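Local atomic coordinates of uncharacterized protein (Sulfolobus solfataricus P2, PDB entry 2QS7), a protein that is of unknown function but belongs to the DsrE/DsrF-like family and is a putative oxidoreductase. Residues Ile27-Ala32 with Tyr37-Phe42; Ile114-Leu119 with Asp124-Val129. All blocks are in the same frame, centred on the assembly; numbering follows the deposited sequence. Where two conformers were deposited one is given.

Contact 1 (Ile27-Ala32 with Tyr37-Phe42)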
ATOM      1  N   ILE A  27       3.693 -11.228  -9.965  1.00 50.26           N
ATOM      2  CA  ILE A  27       4.213 -12.356  -9.204  1.00 52.58           C
ATOM      3  C   ILE A  27       3.155 -12.859  -8.224  1.00 51.32           C
ATOM      4  O   ILE A  27       2.964 -14.051  -8.073  1.00 53.62           O
ATOM      5  CB  ILE A  27       5.538 -11.972  -8.472  1.00 52.67           C
ATOM      6  CG1 ILE A  27       6.651 -11.697  -9.488  1.00 52.35           C
ATOM      7  CG2 ILE A  27       5.967 -13.077  -7.518  1.00 51.05           C
ATOM      8  CD1 ILE A  27       7.814 -10.970  -8.893  1.00 52.41           C
ATOM      9  N   LEU A  28       2.470 -11.955  -7.555  1.00 51.34           N
ATOM     10  CA  LEU A  28       1.385 -12.370  -6.659  1.00 52.62           C
ATOM     11  C   LEU A  28       0.296 -13.082  -7.440  1.00 50.93           C
ATOM     12  O   LEU A  28      -0.220 -14.100  -7.014  1.00 50.84           O
ATOM     13  CB  LEU A  28       0.760 -11.166  -5.977  1.00 52.48           C
ATOM     14  CG  LEU A  28       1.482 -10.638  -4.759  1.00 57.75           C
ATOM     15  CD1 LEU A  28       1.137  -9.173  -4.569  1.00 59.57           C
ATOM     16  CD2 LEU A  28       1.092 -11.483  -3.535  1.00 58.07           C
ATOM     17  N   THR A  29      -0.097 -12.498  -8.571  1.00 50.98           N
ATOM     18  CA  THR A  29      -1.177 -13.076  -9.354  1.00 49.32           C
ATOM     19  C   THR A  29      -0.827 -14.466  -9.829  1.00 50.02           C
ATOM     20  O   THR A  29      -1.613 -15.387  -9.713  1.00 50.90           O
ATOM     21  CB  THR A  29      -1.513 -12.195 -10.546  1.00 52.78           C
ATOM     22  OG1 THR A  29      -1.919 -10.914 -10.048  1.00 50.48           O
ATOM     23  CG2 THR A  29      -2.636 -12.806 -11.368  1.00 45.70           C
ATOM     24  N   SER A  30       0.390 -14.596 -10.356  1.00 50.88           N
ATOM     25  CA  SER A  30       0.880 -15.838 -10.932  1.00 51.03           C
ATOM     26  C   SER A  30       0.993 -16.919  -9.874  1.00 50.53           C
ATOM     27  O   SER A  30       0.534 -18.045 -10.060  1.00 50.29           O
ATOM     28  CB  SER A  30       2.253 -15.582 -11.553  1.00 52.42           C
ATOM     29  OG  SER A  30       2.663 -16.659 -12.371  1.00 57.87           O
ATOM     30  N   GLY A  31       1.597 -16.552  -8.750  1.00 51.03           N
ATOM     31  CA  GLY A  31       1.788 -17.490  -7.632  1.00 50.40           C
ATOM     32  C   GLY A  31       0.479 -17.910  -7.004  1.00 50.81           C
ATOM     33  O   GLY A  31       0.264 -19.066  -6.778  1.00 52.32           O
ATOM     34  N   ALA A  32      -0.417 -16.962  -6.756  1.00 51.38           N
ATOM     35  CA  ALA A  32      -1.714 -17.287  -6.164  1.00 49.24           C
ATOM     36  C   ALA A  32      -2.553 -18.165  -7.091  1.00 50.16           C
ATOM     37  O   ALA A  32      -3.141 -19.160  -6.632  1.00 50.18           O
ATOM     38  CB  ALA A  32      -2.449 -15.956  -5.775  1.00 48.11           C
ATOM     39  N   TYR A  37      -5.823 -20.152  -5.942  1.00 53.66           N
ATOM     40  CA  TYR A  37      -6.604 -18.982  -5.534  1.00 53.58           C
ATOM     41  C   TYR A  37      -7.418 -18.385  -6.670  1.00 55.41           C
ATOM     42  O   TYR A  37      -6.983 -18.429  -7.810  1.00 56.97           O
ATOM     43  CB  TYR A  37      -5.675 -17.849  -5.069  1.00 55.75           C
ATOM     44  CG  TYR A  37      -5.058 -17.963  -3.680  1.00 56.90           C
ATOM     45  CD1 TYR A  37      -4.083 -18.929  -3.384  1.00 58.60           C
ATOM     46  CD2 TYR A  37      -5.423 -17.078  -2.664  1.00 57.45           C
ATOM     47  CE1 TYR A  37      -3.513 -19.021  -2.110  1.00 58.78           C
ATOM     48  CE2 TYR A  37      -4.859 -17.171  -1.383  1.00 63.21           C
ATOM     49  CZ  TYR A  37      -3.907 -18.147  -1.117  1.00 61.46           C
ATOM     50  OH  TYR A  37      -3.375 -18.231   0.147  1.00 58.89           O
ATOM     51  N   GLU A  38      -8.549 -17.769  -6.337  1.00 54.07           N
ATOM     52  CA  GLU A  38      -9.311 -16.951  -7.250  1.00 55.06           C
ATOM     53  C   GLU A  38      -8.610 -15.591  -7.072  1.00 52.56           C
ATOM     54  O   GLU A  38      -8.342 -15.160  -5.937  1.00 52.34           O
ATOM     55  CB  GLU A  38     -10.772 -16.917  -6.789  1.00 57.39           C
ATOM     56  CG  GLU A  38     -11.609 -15.846  -7.461  1.00 69.70           C
ATOM     57  CD  GLU A  38     -12.978 -15.594  -6.767  1.00 71.02           C
ATOM     58  OE1 GLU A  38     -13.475 -16.619  -6.167  1.00 71.79           O
ATOM     59  OE2 GLU A  38     -13.516 -14.378  -6.839  1.00 76.01           O
ATOM     60  N   VAL A  39      -8.241 -14.923  -8.166  1.00 49.93           N
ATOM     61  CA  VAL A  39      -7.574 -13.648  -8.066  1.00 49.72           C
ATOM     62  C   VAL A  39      -8.380 -12.596  -8.815  1.00 51.99           C
ATOM     63  O   VAL A  39      -8.770 -12.812  -9.956  1.00 50.54           O
ATOM     64  CB  VAL A  39      -6.110 -13.693  -8.632  1.00 51.50           C
ATOM     65  CG1 VAL A  39      -5.438 -12.381  -8.477  1.00 44.53           C
ATOM     66  CG2 VAL A  39      -5.290 -14.777  -7.931  1.00 43.90           C
ATOM     67  N   ASN A  40      -8.608 -11.462  -8.152  1.00 51.14           N
ATOM     68  CA  ASN A  40      -9.314 -10.348  -8.742  1.00 49.98           C
ATOM     69  C   ASN A  40      -8.376  -9.165  -8.744  1.00 50.28           C
ATOM     70  O   ASN A  40      -7.832  -8.809  -7.714  1.00 50.67           O
ATOM     71  CB  ASN A  40     -10.576  -9.992  -7.937  1.00 47.87           C
ATOM     72  CG  ASN A  40     -11.493 -11.132  -7.783  1.00 48.44           C
ATOM     73  OD1 ASN A  40     -12.023 -11.652  -8.764  1.00 50.24           O
ATOM     74  ND2 ASN A  40     -11.716 -11.530  -6.539  1.00 49.25           N
ATOM     75  N   LEU A  41      -8.185  -8.558  -9.909  1.00 50.12           N
ATOM     76  CA  LEU A  41      -7.354  -7.357 -10.005  1.00 50.62           C
ATOM     77  C   LEU A  41      -8.224  -6.193 -10.416  1.00 51.60           C
ATOM     78  O   LEU A  41      -9.014  -6.295 -11.359  1.00 53.47           O
ATOM     79  CB  LEU A  41      -6.246  -7.549 -11.030  1.00 50.02           C
ATOM     80  CG  LEU A  41      -5.308  -8.748 -10.809  1.00 51.44           C
ATOM     81  CD1 LEU A  41      -4.333  -8.877 -12.020  1.00 52.46           C
ATOM     82  CD2 LEU A  41      -4.549  -8.636  -9.517  1.00 48.99           C
ATOM     83  N   PHE A  42      -8.059  -5.082  -9.711  1.00 52.41           N
ATOM     84  CA  PHE A  42      -8.784  -3.854 -10.014  0.50 53.10           C
ATOM     85  C   PHE A  42      -7.787  -2.742 -10.318  1.00 53.17           C
ATOM     86  O   PHE A  42      -7.100  -2.233  -9.419  1.00 53.29           O
ATOM     87  CB  PHE A  42      -9.659  -3.441  -8.848  0.50 50.14           C
ATOM     88  CG  PHE A  42     -10.503  -2.236  -9.136  0.50 53.69           C
ATOM     89  CD1 PHE A  42     -11.515  -2.296 -10.062  0.50 48.87           C
ATOM     90  CD2 PHE A  42     -10.290  -1.039  -8.478  0.50 55.92           C
ATOM     91  CE1 PHE A  42     -12.293  -1.184 -10.304  0.50 50.96           C
ATOM     92  CE2 PHE A  42     -11.073   0.043  -8.722  0.50 46.03           C
ATOM     93  CZ  PHE A  42     -12.056  -0.025  -9.620  0.50 43.49           C
TER
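Thr29 and Ala32, one turn apart on helix 19-34, lie against Tyr37, just ahead of strand 38-43, and Val39 and Leu41 on that strand. This packing is the second half of the beta-alpha-beta unit 9-14, 19-34, 38-43, and the two short axes run nearly antiparallel, at 159° and 8.7 Å apart. Most surface meets near the turn. Ala32 CB touches two side chains, Val39 CG2 at 3.8 Å and Tyr37 CB, while Tyr37 N donates to Ala32 O over 2.9 Å. That bond bends to 157° at the hydrogen, and the donor stands above the carbonyl plane. The same oxygen lies 3.4 Å from Tyr37 CD1, obliquely placed to the ring. Thr29 CG2, anti to its own backbone N, crosses Val39 CG1 at 4.0 Å. Toward Leu41 less surface meets: only the Thr29 hydroxyl reaches its methyls, OG1 meeting CD2 tip to tip at 3.5 Å. This buried hydroxyl is satisfied by Val25 O one turn back. On the outer side of the helix, Ser30 turns from the strand and is partly exposed. With CG beside the backbone N (chi1 -77°), the Tyr37 ring extends past Ala32, and its OH is hydrogen-bonded to Asp134 of the second subunit. A leucine in place of Tyr37 would probably leave that carboxylate without its hydroxyl mate and thin the packing on Leu133 of the same subunit. The contact thus pairs a methyl-lined interior, whose one buried hydroxyl is tied back to its own helix, with a polar tether that reaches the next subunit.

Contact 2 (Ile114-Leu119 with Asp124-Val129)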
ATOM      1  N   ILE A 114     -10.138   7.863 -20.610  1.00 60.79           N
ATOM      2  CA  ILE A 114      -9.857   6.559 -21.201  1.00 59.55           C
ATOM      3  C   ILE A 114     -11.180   5.883 -21.512  1.00 60.32           C
ATOM      4  O   ILE A 114     -12.098   5.933 -20.689  1.00 59.79           O
ATOM      5  CB  ILE A 114      -9.074   5.698 -20.198  1.00 61.86           C
ATOM      6  CG1 ILE A 114      -7.761   6.399 -19.827  1.00 59.77           C
ATOM      7  CG2 ILE A 114      -8.836   4.274 -20.755  1.00 56.95           C
ATOM      8  CD1 ILE A 114      -7.032   5.733 -18.688  1.00 57.35           C
ATOM      9  N   LYS A 115     -11.284   5.273 -22.692  1.00 60.42           N
ATOM     10  CA  LYS A 115     -12.491   4.549 -23.091  1.00 61.16           C
ATOM     11  C   LYS A 115     -12.168   3.050 -23.086  1.00 60.97           C
ATOM     12  O   LYS A 115     -10.999   2.664 -23.095  1.00 60.28           O
ATOM     13  CB  LYS A 115     -13.020   5.048 -24.446  1.00 61.48           C
ATOM     14  CG  LYS A 115     -13.485   6.534 -24.419  1.00 60.31           C
ATOM     15  CD  LYS A 115     -13.992   7.061 -25.774  1.00 64.31           C
ATOM     16  N   ARG A 116     -13.196   2.202 -23.086  1.00 61.09           N
ATOM     17  CA  ARG A 116     -13.025   0.754 -23.065  0.50 62.87           C
ATOM     18  C   ARG A 116     -12.122   0.245 -24.209  1.00 61.19           C
ATOM     19  O   ARG A 116     -11.321  -0.682 -24.037  1.00 61.30           O
ATOM     20  CB  ARG A 116     -14.413   0.088 -23.135  0.50 64.41           C
ATOM     21  CG  ARG A 116     -15.459   0.682 -22.149  0.50 67.63           C
ATOM     22  CD  ARG A 116     -16.631  -0.262 -21.871  0.50 67.01           C
ATOM     23  NE  ARG A 116     -17.500   0.259 -20.812  0.50 70.01           N
ATOM     24  CZ  ARG A 116     -18.483  -0.424 -20.223  0.50 72.30           C
ATOM     25  NH1 ARG A 116     -18.748  -1.681 -20.565  0.50 72.66           N
ATOM     26  NH2 ARG A 116     -19.203   0.154 -19.267  0.50 70.81           N
ATOM     27  N   GLU A 117     -12.285   0.848 -25.391  1.00 60.27           N
ATOM     28  CA  GLU A 117     -11.519   0.463 -26.577  1.00 59.75           C
ATOM     29  C   GLU A 117     -10.018   0.686 -26.393  1.00 58.03           C
ATOM     30  O   GLU A 117      -9.204   0.008 -27.020  1.00 57.97           O
ATOM     31  CB  GLU A 117     -12.020   1.249 -27.790  1.00 56.78           C
ATOM     32  N   ASP A 118      -9.666   1.618 -25.511  1.00 56.45           N
ATOM     33  CA  ASP A 118      -8.279   1.930 -25.212  1.00 56.20           C
ATOM     34  C   ASP A 118      -7.618   0.903 -24.283  1.00 55.78           C
ATOM     35  O   ASP A 118      -6.401   0.875 -24.156  1.00 54.43           O
ATOM     36  CB  ASP A 118      -8.211   3.296 -24.531  1.00 56.40           C
ATOM     37  CG  ASP A 118      -8.862   4.411 -25.354  1.00 59.58           C
ATOM     38  OD1 ASP A 118      -8.924   4.309 -26.612  1.00 56.49           O
ATOM     39  OD2 ASP A 118      -9.313   5.394 -24.717  1.00 57.47           O
ATOM     40  N   LEU A 119      -8.418   0.050 -23.647  1.00 57.31           N
ATOM     41  CA  LEU A 119      -7.892  -0.910 -22.679  1.00 57.17           C
ATOM     42  C   LEU A 119      -7.429  -2.215 -23.304  1.00 56.66           C
ATOM     43  O   LEU A 119      -7.959  -2.619 -24.326  1.00 57.21           O
ATOM     44  CB  LEU A 119      -8.959  -1.195 -21.625  1.00 57.26           C
ATOM     45  CG  LEU A 119      -9.338  -0.027 -20.708  1.00 60.93           C
ATOM     46  CD1 LEU A 119     -10.495  -0.351 -19.737  1.00 57.03           C
ATOM     47  CD2 LEU A 119      -8.097   0.386 -19.947  1.00 60.29           C
ATOM     48  N   ASP A 124     -11.543  -7.805 -18.289  1.00 53.04           N
ATOM     49  CA  ASP A 124     -12.818  -8.492 -18.303  1.00 54.22           C
ATOM     50  C   ASP A 124     -13.995  -7.542 -18.172  1.00 54.10           C
ATOM     51  O   ASP A 124     -15.019  -7.744 -18.786  1.00 52.76           O
ATOM     52  CB  ASP A 124     -12.831  -9.539 -17.171  1.00 55.23           C
ATOM     53  CG  ASP A 124     -11.786 -10.605 -17.402  1.00 57.62           C
ATOM     54  OD1 ASP A 124     -11.866 -11.239 -18.472  1.00 62.06           O
ATOM     55  OD2 ASP A 124     -10.864 -10.782 -16.578  1.00 58.03           O
ATOM     56  N   ASP A 125     -13.876  -6.498 -17.373  1.00 54.69           N
ATOM     57  CA  ASP A 125     -14.995  -5.598 -17.208  1.00 55.19           C
ATOM     58  C   ASP A 125     -14.558  -4.279 -16.606  1.00 54.14           C
ATOM     59  O   ASP A 125     -13.481  -4.178 -16.050  1.00 53.74           O
ATOM     60  CB  ASP A 125     -16.055  -6.237 -16.294  1.00 58.16           C
ATOM     61  CG  ASP A 125     -17.460  -5.689 -16.544  1.00 66.26           C
ATOM     62  OD1 ASP A 125     -17.627  -4.709 -17.336  1.00 73.71           O
ATOM     63  OD2 ASP A 125     -18.412  -6.250 -15.954  1.00 77.60           O
ATOM     64  N   VAL A 126     -15.423  -3.274 -16.750  1.00 53.49           N
ATOM     65  CA  VAL A 126     -15.221  -1.934 -16.214  1.00 54.94           C
ATOM     66  C   VAL A 126     -16.239  -1.823 -15.109  1.00 55.28           C
ATOM     67  O   VAL A 126     -17.432  -2.028 -15.356  1.00 56.38           O
ATOM     68  CB  VAL A 126     -15.474  -0.811 -17.256  1.00 55.58           C
ATOM     69  CG1 VAL A 126     -15.588   0.556 -16.578  1.00 55.23           C
ATOM     70  CG2 VAL A 126     -14.364  -0.788 -18.293  1.00 54.70           C
ATOM     71  N   VAL A 127     -15.778  -1.529 -13.900  1.00 53.85           N
ATOM     72  CA  VAL A 127     -16.644  -1.510 -12.750  1.00 53.54           C
ATOM     73  C   VAL A 127     -16.252  -0.401 -11.794  1.00 55.63           C
ATOM     74  O   VAL A 127     -15.201   0.231 -11.919  1.00 56.98           O
ATOM     75  CB  VAL A 127     -16.541  -2.857 -11.998  1.00 53.55           C
ATOM     76  CG1 VAL A 127     -16.743  -4.023 -12.949  1.00 54.45           C
ATOM     77  CG2 VAL A 127     -15.211  -3.017 -11.300  1.00 46.82           C
ATOM     78  N   GLY A 128     -17.134  -0.169 -10.848  1.00 58.27           N
ATOM     79  CA  GLY A 128     -16.901   0.793  -9.793  1.00 59.83           C
ATOM     80  C   GLY A 128     -16.451   0.107  -8.511  1.00 61.90           C
ATOM     81  O   GLY A 128     -16.372  -1.121  -8.403  1.00 57.71           O
ATOM     82  N   VAL A 129     -16.201   0.957  -7.522  1.00 66.44           N
ATOM     83  CA  VAL A 129     -15.699   0.590  -6.193  1.00 67.27           C
ATOM     84  C   VAL A 129     -16.479  -0.411  -5.446  1.00 65.03           C
ATOM     85  O   VAL A 129     -15.923  -1.356  -4.920  1.00 66.85           O
ATOM     86  CB  VAL A 129     -15.588   1.868  -5.260  1.00 69.84           C
ATOM     87  CG1 VAL A 129     -16.181   1.639  -3.814  1.00 67.67           C
ATOM     88  CG2 VAL A 129     -14.143   2.381  -5.275  1.00 68.75           C
TER
HETATM   89  O   HOH W   1     -19.548  -2.137 -17.080  1.00 75.96           O
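The edge strand 125-127 of the parallel sheet is flanked here by the 3-10 turn 116-118 of the loop leading into it, and Val126 carries the contact from the strand side. Its CG2, beside the backbone N, meets Leu119 CD1 at 4.2 Å, the two side chains crossing at about a right angle. Arg116 is modelled in two conformers; in the one described, extended from CG to NE, NE comes similarly near CG2 and one guanidinium face lies over Val126, with CB 4.1 Å above the plane and offset toward the rim. In this conformer a water may bridge the same pair, donating to Val126 O over 2.7 Å and accepting a weak bond from Arg116 NH2. Arg116 NH1 and Asp125 OD1 then lie 4.6 Å apart, beyond a salt bridge, and probably feel each other only as charges. Asp125 OD1 instead takes the N-H of Val126 at 2.7 Å. Across the turn, Asp118 OD2 receives Lys115 N nearly straight, at 170°, from above the carboxylate plane. Inward, Leu119 and Val126 both rest on Met109 of helix 106-111, whereas the arginine side is exposed. Such a helix-to-strand connection, folded back over the edge of a parallel sheet, belongs to a three-layer alpha/beta architecture.

Both contacts lie on one parallel sheet, where strand 99-105 separates strand 38-43 of contact 1 from strand 125-127 of contact 2. Their centres are about 19 Å apart, yet in one of the two conformers of Phe42 its CE1 comes 3.6 Å from Val127 CG2, and both side chains also pack on Phe103 of the intervening strand. Contact 1 is buried, about 9 Å from the chain centre, and closes a beta-alpha-beta crossover; contact 2, about 14 Å out, is partly buried at the sheet edge. The assembly joins them again: Leu28 of segment 27-32 packs on Val129 of the second subunit, and Val129 of segment 124-129 on Leu28 of the third.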